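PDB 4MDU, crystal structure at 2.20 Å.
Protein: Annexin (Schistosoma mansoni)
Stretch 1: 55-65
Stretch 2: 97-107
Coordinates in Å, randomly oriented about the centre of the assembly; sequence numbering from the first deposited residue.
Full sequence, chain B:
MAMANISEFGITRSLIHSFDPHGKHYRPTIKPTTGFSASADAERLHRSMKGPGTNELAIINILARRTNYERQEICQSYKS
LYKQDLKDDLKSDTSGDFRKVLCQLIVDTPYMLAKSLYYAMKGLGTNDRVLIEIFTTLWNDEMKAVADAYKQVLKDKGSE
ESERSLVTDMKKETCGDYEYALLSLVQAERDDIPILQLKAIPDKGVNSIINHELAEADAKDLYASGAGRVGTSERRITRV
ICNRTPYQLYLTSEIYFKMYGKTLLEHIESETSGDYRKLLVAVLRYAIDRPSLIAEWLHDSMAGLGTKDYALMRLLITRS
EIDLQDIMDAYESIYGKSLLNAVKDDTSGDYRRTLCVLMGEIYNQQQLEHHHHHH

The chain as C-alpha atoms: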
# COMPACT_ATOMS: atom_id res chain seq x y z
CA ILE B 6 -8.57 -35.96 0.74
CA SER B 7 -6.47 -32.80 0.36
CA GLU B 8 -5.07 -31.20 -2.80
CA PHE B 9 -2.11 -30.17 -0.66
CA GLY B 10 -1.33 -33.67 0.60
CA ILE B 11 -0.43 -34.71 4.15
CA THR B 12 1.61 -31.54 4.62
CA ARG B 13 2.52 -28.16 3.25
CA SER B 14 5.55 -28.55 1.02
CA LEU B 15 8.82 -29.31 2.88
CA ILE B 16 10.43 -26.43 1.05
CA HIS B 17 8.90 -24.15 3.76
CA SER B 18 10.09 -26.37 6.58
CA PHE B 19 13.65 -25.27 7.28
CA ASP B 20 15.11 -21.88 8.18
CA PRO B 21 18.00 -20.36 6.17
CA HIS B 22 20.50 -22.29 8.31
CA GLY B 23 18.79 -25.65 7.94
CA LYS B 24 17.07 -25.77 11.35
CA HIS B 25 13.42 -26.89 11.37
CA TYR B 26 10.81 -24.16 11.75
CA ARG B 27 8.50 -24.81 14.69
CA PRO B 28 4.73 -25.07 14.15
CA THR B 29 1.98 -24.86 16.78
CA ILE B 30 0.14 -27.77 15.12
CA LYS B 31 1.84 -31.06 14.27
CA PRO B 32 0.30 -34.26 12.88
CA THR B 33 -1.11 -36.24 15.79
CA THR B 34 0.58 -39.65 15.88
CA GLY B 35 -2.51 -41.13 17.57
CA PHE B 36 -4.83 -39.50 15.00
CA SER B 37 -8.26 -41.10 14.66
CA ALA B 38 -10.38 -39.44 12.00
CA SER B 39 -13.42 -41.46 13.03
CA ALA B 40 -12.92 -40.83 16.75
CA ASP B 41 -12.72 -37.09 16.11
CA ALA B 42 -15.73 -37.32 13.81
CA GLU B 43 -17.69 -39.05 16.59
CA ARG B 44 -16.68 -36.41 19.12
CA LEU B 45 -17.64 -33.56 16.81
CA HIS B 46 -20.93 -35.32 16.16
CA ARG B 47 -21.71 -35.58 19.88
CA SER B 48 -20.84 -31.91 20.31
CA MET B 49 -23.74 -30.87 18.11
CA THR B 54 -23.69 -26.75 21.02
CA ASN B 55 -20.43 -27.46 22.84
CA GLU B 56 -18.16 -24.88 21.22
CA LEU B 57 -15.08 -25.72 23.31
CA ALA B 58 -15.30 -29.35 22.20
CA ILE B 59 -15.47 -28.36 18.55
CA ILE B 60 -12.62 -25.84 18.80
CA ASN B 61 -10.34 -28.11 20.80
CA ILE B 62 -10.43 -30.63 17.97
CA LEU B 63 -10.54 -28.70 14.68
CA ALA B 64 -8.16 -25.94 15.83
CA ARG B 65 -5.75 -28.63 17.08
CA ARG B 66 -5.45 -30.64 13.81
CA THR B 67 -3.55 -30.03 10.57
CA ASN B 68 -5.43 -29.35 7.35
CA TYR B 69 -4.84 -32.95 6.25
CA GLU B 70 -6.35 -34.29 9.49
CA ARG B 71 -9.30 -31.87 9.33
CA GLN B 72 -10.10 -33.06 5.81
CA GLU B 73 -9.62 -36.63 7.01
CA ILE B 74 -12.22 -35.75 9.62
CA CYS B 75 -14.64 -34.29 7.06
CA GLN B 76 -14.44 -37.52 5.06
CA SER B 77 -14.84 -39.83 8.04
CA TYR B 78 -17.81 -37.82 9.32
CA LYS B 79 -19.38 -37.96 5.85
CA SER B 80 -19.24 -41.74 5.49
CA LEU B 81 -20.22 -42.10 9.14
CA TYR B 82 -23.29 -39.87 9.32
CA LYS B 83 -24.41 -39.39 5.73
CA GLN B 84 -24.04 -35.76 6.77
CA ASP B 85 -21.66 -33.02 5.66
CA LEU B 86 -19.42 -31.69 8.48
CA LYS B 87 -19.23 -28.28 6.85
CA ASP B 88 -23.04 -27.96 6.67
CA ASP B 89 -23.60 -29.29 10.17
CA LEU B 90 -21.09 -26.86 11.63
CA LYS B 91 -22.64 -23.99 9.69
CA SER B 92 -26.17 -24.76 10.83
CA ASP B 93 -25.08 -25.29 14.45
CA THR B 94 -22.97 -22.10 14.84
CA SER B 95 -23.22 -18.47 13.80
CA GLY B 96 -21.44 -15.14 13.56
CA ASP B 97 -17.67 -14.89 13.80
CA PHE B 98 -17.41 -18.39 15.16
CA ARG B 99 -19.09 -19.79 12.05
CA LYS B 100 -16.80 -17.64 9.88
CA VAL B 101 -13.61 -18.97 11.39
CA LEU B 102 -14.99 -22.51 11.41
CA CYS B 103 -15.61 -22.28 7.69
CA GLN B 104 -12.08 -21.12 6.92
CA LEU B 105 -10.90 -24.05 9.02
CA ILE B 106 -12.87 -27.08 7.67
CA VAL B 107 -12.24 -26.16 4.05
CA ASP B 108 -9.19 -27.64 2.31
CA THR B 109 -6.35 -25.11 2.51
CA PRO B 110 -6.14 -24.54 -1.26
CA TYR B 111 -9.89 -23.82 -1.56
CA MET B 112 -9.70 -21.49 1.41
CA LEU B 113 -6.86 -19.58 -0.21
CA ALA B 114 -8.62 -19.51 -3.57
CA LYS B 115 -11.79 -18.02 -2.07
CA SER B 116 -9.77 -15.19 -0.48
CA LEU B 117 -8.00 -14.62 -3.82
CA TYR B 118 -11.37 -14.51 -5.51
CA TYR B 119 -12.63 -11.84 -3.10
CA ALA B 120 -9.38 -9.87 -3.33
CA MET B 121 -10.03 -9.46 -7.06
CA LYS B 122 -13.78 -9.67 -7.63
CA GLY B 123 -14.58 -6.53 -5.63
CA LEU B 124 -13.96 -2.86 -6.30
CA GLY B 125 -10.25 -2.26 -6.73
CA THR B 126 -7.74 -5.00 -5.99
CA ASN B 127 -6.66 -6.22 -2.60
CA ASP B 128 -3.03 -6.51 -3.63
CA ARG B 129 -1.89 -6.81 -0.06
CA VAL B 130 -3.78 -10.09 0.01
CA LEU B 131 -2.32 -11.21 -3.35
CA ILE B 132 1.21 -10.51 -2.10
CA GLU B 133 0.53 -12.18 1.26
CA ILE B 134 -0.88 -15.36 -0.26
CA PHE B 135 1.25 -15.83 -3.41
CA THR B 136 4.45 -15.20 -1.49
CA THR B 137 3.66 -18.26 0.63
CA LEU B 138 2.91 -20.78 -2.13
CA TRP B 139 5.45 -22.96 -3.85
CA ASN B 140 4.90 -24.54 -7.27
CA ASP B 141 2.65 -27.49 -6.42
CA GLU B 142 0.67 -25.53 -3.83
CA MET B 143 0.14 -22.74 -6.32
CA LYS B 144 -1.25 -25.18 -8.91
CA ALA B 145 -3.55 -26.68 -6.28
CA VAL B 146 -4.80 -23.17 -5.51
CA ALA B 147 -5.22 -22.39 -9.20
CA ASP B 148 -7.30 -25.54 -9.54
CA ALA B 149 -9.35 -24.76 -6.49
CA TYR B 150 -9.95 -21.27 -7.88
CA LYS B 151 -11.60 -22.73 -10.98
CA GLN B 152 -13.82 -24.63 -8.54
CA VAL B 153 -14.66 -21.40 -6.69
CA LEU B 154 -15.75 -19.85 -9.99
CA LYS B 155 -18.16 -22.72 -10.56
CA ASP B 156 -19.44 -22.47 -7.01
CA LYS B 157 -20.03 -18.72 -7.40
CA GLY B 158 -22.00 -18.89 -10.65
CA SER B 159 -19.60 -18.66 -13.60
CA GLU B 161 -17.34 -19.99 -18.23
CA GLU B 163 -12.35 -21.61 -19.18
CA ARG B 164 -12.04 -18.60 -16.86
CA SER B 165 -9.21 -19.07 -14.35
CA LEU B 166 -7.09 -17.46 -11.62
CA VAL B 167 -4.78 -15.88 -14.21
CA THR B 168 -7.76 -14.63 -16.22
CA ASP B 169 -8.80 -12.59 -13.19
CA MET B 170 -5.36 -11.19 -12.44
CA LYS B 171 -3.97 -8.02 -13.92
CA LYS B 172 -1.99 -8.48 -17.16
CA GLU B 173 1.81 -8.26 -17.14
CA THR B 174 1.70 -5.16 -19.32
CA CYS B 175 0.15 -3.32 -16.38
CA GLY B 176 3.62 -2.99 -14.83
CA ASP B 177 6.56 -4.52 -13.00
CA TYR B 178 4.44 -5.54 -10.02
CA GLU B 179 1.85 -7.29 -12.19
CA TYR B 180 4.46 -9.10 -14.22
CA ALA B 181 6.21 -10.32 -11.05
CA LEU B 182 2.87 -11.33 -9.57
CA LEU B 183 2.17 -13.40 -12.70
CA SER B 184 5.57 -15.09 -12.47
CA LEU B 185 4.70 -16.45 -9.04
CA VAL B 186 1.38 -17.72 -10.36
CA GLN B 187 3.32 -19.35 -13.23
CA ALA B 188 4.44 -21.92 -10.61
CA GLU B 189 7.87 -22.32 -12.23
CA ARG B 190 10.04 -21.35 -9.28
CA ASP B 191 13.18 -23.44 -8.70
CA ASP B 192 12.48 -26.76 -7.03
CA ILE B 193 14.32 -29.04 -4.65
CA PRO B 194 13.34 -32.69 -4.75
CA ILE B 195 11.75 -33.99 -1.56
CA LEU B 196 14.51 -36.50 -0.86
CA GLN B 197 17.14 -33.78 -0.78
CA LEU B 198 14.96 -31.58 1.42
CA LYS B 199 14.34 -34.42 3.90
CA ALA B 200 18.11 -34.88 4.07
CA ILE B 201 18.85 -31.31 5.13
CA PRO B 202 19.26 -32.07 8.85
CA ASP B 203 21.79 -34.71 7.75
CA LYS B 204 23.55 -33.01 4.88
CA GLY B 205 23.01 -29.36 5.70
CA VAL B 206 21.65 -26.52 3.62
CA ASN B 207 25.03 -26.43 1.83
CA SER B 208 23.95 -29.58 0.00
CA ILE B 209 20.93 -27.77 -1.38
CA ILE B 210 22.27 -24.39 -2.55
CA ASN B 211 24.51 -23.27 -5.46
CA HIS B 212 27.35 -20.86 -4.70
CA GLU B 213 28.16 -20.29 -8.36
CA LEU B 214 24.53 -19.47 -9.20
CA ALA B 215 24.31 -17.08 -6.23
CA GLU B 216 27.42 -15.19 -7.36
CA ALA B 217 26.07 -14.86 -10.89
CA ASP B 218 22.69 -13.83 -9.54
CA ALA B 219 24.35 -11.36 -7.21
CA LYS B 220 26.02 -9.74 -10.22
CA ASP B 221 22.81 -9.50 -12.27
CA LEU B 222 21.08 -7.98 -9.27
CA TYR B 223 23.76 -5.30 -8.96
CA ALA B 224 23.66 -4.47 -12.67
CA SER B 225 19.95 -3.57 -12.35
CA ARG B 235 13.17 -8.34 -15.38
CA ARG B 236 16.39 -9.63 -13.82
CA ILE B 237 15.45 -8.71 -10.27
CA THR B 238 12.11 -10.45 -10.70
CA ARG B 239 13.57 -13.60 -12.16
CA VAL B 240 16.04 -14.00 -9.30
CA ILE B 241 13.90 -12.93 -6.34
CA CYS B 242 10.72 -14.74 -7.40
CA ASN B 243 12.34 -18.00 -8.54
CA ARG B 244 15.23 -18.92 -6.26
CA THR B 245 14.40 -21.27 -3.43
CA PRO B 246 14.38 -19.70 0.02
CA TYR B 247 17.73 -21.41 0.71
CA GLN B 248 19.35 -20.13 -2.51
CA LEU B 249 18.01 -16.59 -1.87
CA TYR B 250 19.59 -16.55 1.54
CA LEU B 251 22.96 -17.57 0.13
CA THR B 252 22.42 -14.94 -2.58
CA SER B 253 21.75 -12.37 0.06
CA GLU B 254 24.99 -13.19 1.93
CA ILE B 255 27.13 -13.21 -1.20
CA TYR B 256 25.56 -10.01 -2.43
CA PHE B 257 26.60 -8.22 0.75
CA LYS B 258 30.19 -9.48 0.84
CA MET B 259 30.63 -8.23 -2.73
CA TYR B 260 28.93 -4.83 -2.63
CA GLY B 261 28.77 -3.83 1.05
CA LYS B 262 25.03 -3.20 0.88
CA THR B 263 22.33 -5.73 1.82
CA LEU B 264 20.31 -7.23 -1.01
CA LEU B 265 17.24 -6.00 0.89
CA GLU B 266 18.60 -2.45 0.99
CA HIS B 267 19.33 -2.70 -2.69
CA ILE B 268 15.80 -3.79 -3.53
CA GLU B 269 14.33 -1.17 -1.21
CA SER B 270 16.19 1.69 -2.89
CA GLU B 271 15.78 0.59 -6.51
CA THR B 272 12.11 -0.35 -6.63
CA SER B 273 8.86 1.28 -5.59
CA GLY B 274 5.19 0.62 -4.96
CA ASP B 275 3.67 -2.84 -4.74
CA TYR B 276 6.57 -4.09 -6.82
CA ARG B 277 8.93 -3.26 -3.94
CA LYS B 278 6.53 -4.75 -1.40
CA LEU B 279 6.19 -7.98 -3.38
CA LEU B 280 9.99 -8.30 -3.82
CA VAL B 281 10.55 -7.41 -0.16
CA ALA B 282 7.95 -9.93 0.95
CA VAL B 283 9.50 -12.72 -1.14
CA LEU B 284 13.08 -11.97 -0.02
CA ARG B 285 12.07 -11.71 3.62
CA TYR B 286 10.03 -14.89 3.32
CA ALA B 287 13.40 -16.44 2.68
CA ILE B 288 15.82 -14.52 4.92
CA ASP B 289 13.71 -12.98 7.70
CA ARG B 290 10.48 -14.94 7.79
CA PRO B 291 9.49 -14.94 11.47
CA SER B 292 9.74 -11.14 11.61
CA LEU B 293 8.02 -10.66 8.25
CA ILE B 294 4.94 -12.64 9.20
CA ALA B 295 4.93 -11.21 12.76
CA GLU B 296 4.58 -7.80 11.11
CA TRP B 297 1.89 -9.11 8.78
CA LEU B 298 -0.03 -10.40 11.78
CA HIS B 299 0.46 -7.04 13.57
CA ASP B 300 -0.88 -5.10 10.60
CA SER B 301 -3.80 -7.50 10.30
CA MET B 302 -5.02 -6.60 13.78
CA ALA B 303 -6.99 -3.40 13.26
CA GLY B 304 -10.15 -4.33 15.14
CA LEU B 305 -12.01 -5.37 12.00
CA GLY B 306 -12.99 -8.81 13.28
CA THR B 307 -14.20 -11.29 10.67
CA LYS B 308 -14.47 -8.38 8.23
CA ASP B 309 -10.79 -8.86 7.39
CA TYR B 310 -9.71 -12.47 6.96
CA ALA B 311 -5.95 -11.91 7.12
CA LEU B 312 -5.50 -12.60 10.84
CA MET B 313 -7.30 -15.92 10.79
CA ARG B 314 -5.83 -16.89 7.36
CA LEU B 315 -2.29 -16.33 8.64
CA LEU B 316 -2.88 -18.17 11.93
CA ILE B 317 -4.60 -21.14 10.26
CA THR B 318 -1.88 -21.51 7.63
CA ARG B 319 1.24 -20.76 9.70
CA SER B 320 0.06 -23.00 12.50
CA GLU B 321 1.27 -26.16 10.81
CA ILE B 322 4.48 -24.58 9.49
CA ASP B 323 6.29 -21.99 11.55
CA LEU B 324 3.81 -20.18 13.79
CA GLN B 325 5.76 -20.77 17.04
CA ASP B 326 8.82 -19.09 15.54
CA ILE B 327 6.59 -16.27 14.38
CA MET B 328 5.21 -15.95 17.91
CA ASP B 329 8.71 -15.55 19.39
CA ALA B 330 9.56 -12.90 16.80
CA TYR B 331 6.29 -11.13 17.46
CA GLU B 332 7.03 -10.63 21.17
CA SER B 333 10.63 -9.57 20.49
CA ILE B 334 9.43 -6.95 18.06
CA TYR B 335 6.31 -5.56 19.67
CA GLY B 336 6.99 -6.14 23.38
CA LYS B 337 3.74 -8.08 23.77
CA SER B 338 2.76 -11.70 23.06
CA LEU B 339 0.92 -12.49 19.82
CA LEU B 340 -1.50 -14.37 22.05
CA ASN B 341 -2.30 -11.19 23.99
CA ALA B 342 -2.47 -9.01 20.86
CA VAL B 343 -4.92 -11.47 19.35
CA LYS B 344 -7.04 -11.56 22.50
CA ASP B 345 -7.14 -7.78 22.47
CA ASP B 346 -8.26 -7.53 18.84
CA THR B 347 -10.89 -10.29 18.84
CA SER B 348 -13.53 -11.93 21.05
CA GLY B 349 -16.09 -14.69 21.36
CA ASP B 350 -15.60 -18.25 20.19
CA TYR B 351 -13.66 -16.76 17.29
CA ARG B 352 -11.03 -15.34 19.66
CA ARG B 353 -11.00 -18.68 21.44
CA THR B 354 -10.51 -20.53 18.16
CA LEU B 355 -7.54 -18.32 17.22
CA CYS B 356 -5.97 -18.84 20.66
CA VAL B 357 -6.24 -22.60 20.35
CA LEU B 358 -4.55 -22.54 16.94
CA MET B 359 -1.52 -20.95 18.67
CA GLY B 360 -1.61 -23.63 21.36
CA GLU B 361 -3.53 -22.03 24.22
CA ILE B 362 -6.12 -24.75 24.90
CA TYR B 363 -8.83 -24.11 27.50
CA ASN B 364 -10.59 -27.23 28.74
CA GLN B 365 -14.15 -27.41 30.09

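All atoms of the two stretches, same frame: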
# COMPACT_ATOMS: atom_id res chain seq x y z
N ASN B 55 -21.65 -27.55 22.03
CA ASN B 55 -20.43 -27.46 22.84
C ASN B 55 -19.29 -26.88 22.02
O ASN B 55 -18.52 -27.62 21.41
CB ASN B 55 -20.05 -28.84 23.37
CG ASN B 55 -18.87 -28.78 24.35
OD1 ASN B 55 -18.50 -29.79 24.95
ND2 ASN B 55 -18.30 -27.59 24.53
N GLU B 56 -19.16 -25.56 22.04
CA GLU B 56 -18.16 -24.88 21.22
C GLU B 56 -16.73 -25.28 21.57
O GLU B 56 -15.92 -25.52 20.68
CB GLU B 56 -18.32 -23.36 21.29
CG GLU B 56 -19.75 -22.90 21.06
CD GLU B 56 -20.57 -22.80 22.35
OE1 GLU B 56 -19.97 -22.59 23.43
OE2 GLU B 56 -21.81 -22.93 22.27
N LEU B 57 -16.42 -25.35 22.86
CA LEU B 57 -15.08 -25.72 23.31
C LEU B 57 -14.64 -27.08 22.78
O LEU B 57 -13.48 -27.27 22.41
CB LEU B 57 -14.96 -25.67 24.83
CG LEU B 57 -15.05 -24.27 25.43
CD1 LEU B 57 -14.92 -24.29 26.96
CD2 LEU B 57 -14.00 -23.35 24.82
N ALA B 58 -15.58 -28.02 22.74
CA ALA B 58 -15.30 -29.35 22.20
C ALA B 58 -14.92 -29.28 20.72
O ALA B 58 -13.96 -29.92 20.27
CB ALA B 58 -16.50 -30.27 22.39
N ILE B 59 -15.70 -28.51 19.97
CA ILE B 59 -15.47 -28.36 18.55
C ILE B 59 -14.10 -27.71 18.32
O ILE B 59 -13.30 -28.20 17.52
CB ILE B 59 -16.57 -27.50 17.89
CG1 ILE B 59 -17.94 -28.17 18.06
CG2 ILE B 59 -16.27 -27.26 16.41
CD1 ILE B 59 -19.03 -27.57 17.17
N ILE B 60 -13.84 -26.61 19.02
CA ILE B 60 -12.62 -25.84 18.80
C ILE B 60 -11.40 -26.65 19.17
O ILE B 60 -10.39 -26.63 18.46
CB ILE B 60 -12.61 -24.53 19.62
CG1 ILE B 60 -13.52 -23.49 18.97
CG2 ILE B 60 -11.20 -23.98 19.70
CD1 ILE B 60 -14.15 -22.53 19.96
N ASN B 61 -11.49 -27.38 20.28
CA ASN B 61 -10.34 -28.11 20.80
C ASN B 61 -9.95 -29.31 19.94
O ASN B 61 -8.94 -29.96 20.20
CB ASN B 61 -10.55 -28.53 22.26
CG ASN B 61 -10.48 -27.35 23.22
OD1 ASN B 61 -9.93 -26.30 22.88
ND2 ASN B 61 -11.05 -27.52 24.41
N ILE B 62 -10.77 -29.61 18.94
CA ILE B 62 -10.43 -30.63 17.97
C ILE B 62 -9.90 -29.96 16.70
O ILE B 62 -8.71 -30.03 16.38
CB ILE B 62 -11.65 -31.51 17.62
CG1 ILE B 62 -12.08 -32.35 18.82
CG2 ILE B 62 -11.36 -32.43 16.45
CD1 ILE B 62 -13.26 -33.25 18.50
N LEU B 63 -10.81 -29.27 16.00
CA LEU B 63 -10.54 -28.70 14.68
C LEU B 63 -9.38 -27.72 14.68
O LEU B 63 -8.58 -27.73 13.75
CB LEU B 63 -11.81 -28.04 14.14
CG LEU B 63 -12.96 -29.01 13.84
CD1 LEU B 63 -14.23 -28.25 13.48
CD2 LEU B 63 -12.56 -29.98 12.72
N ALA B 64 -9.28 -26.88 15.71
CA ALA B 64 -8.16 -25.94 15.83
C ALA B 64 -6.89 -26.58 16.44
O ALA B 64 -5.90 -25.88 16.70
CB ALA B 64 -8.58 -24.71 16.64
N ARG B 65 -6.94 -27.88 16.67
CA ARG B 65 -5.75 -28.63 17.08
C ARG B 65 -5.35 -29.75 16.09
O ARG B 65 -4.62 -30.67 16.46
CB ARG B 65 -5.92 -29.22 18.48
CG ARG B 65 -6.05 -28.16 19.61
CD ARG B 65 -4.91 -27.13 19.56
NE ARG B 65 -3.60 -27.77 19.53
CZ ARG B 65 -2.50 -27.20 19.03
NH1 ARG B 65 -2.55 -25.97 18.53
NH2 ARG B 65 -1.35 -27.87 19.02
N ASP B 97 -19.10 -14.77 14.00
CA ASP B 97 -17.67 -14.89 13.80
C ASP B 97 -17.17 -16.31 14.00
O ASP B 97 -16.23 -16.75 13.34
CB ASP B 97 -16.93 -13.94 14.74
CG ASP B 97 -17.21 -12.50 14.43
OD1 ASP B 97 -16.87 -11.63 15.27
OD2 ASP B 97 -17.77 -12.24 13.35
N PHE B 98 -17.81 -17.03 14.91
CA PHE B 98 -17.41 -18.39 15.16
C PHE B 98 -17.62 -19.21 13.90
O PHE B 98 -16.72 -19.92 13.45
CB PHE B 98 -18.23 -18.97 16.30
CG PHE B 98 -17.75 -20.31 16.76
CD1 PHE B 98 -16.41 -20.63 16.69
CD2 PHE B 98 -18.63 -21.23 17.28
CE1 PHE B 98 -15.96 -21.86 17.11
CE2 PHE B 98 -18.20 -22.47 17.71
CZ PHE B 98 -16.86 -22.78 17.62
N ARG B 99 -18.81 -19.10 13.31
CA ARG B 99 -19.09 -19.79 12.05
C ARG B 99 -18.08 -19.41 10.95
O ARG B 99 -17.58 -20.27 10.24
CB ARG B 99 -20.53 -19.53 11.59
CG ARG B 99 -20.93 -20.31 10.36
CD ARG B 99 -22.45 -20.46 10.27
NE ARG B 99 -23.12 -19.22 9.87
CZ ARG B 99 -24.43 -19.12 9.67
NH1 ARG B 99 -25.22 -20.17 9.83
NH2 ARG B 99 -24.96 -17.96 9.31
N LYS B 100 -17.79 -18.12 10.84
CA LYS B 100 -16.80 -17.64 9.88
C LYS B 100 -15.48 -18.40 10.03
O LYS B 100 -14.97 -18.99 9.08
CB LYS B 100 -16.54 -16.15 10.07
CG LYS B 100 -17.28 -15.24 9.12
CD LYS B 100 -18.58 -14.75 9.73
CE LYS B 100 -19.26 -13.77 8.79
NZ LYS B 100 -18.32 -12.69 8.36
N VAL B 101 -14.93 -18.39 11.23
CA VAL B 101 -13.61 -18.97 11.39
C VAL B 101 -13.68 -20.48 11.20
O VAL B 101 -12.76 -21.10 10.66
CB VAL B 101 -12.97 -18.57 12.75
CG1 VAL B 101 -13.70 -19.22 13.91
CG2 VAL B 101 -11.49 -18.95 12.76
N LEU B 102 -14.80 -21.08 11.61
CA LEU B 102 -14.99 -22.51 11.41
C LEU B 102 -15.00 -22.87 9.92
O LEU B 102 -14.54 -23.94 9.52
CB LEU B 102 -16.28 -22.99 12.06
CG LEU B 102 -16.26 -23.21 13.57
CD1 LEU B 102 -17.62 -23.71 14.05
CD2 LEU B 102 -15.16 -24.19 13.96
N CYS B 103 -15.52 -21.97 9.10
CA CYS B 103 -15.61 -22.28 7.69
C CYS B 103 -14.24 -22.18 7.05
O CYS B 103 -13.90 -23.01 6.22
CB CYS B 103 -16.64 -21.40 6.98
SG CYS B 103 -18.36 -21.94 7.23
N GLN B 104 -13.44 -21.21 7.45
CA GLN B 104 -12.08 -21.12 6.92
C GLN B 104 -11.33 -22.40 7.26
O GLN B 104 -10.61 -22.96 6.45
CB GLN B 104 -11.36 -19.89 7.47
CG GLN B 104 -12.05 -18.60 7.11
CD GLN B 104 -12.29 -18.49 5.62
OE1 GLN B 104 -11.33 -18.44 4.83
NE2 GLN B 104 -13.56 -18.46 5.21
N LEU B 105 -11.57 -22.88 8.48
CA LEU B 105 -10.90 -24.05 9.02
C LEU B 105 -11.27 -25.42 8.41
O LEU B 105 -10.38 -26.24 8.18
CB LEU B 105 -11.11 -24.05 10.54
CG LEU B 105 -10.12 -24.64 11.55
CD1 LEU B 105 -8.64 -24.34 11.27
CD2 LEU B 105 -10.51 -24.13 12.93
N ILE B 106 -12.56 -25.72 8.16
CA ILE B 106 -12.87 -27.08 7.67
C ILE B 106 -12.75 -27.23 6.17
O ILE B 106 -12.99 -28.30 5.63
CB ILE B 106 -14.28 -27.64 8.03
CG1 ILE B 106 -15.28 -26.51 8.14
CG2 ILE B 106 -14.23 -28.64 9.21
CD1 ILE B 106 -15.45 -25.82 6.86
N VAL B 107 -12.44 -26.13 5.49
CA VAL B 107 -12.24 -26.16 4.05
C VAL B 107 -10.78 -26.46 3.74
O VAL B 107 -9.88 -25.97 4.43
CB VAL B 107 -12.70 -24.84 3.43
CG1 VAL B 107 -11.98 -24.58 2.13
CG2 VAL B 107 -14.21 -24.87 3.22

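Helices can associate largely by apolar packing, without a hydrogen bond between them, and this annexin offers a compact example. Helix 56-63 and helix 97-106 run in broadly the same direction, their axes inclined by 30° and 11.7 Å apart at closest approach. No hydrogen bond crosses between the stretches. Within each helix the backbone is hydrogen-bonded along its own axis, as in Ile-60 N to Glu-56 O (2.9 Å) and Leu-102 N to Phe-98 O (2.9 Å), and the contact between them is made mainly by side chains. Together the two stretches bury 365 Å².

The aromatic contact lies at the N-terminal end of the pairing. Phe-98, with chi1 in t, points toward the first helix and reaches across the wide separation. Its CE1 atom meets Ile-60 CD1 at 3.4 Å, the closest contact between the stretches, while its CE2 atom lies 3.7 Å from Glu-56 CB. Both approaches are oblique to the ring. Glu-56 suits this margin because its aliphatic base packs against the phenylalanine while the end of its side chain leads away, leaving the carboxylate clear of the apolar contact.

Aliphatic packing continues along the helices. Ile-59 and Leu-63, one turn apart, both point toward the second helix and converge on one methyl group: Leu-102 CD2 lies 4.1 Å from Ile-59 CG2 and 4.2 Å from Leu-63 CD1. Leu-102 starts out sideways, but its end comes nearer. Leu-63 also places CD2 4.1 Å from Ile-106 CG2, and its CB lies 4.3 Å from Leu-105 CD2. Here the backbones draw closer, with Leu-63 CA and Leu-105 CA 7.3 Å apart. The small Ala-64 still makes contact, its CB 4.2 Å from Leu-105 CD2. Branched aliphatic residues suit this buried seam, since their methyl groups can touch several neighbours without needing polar partners.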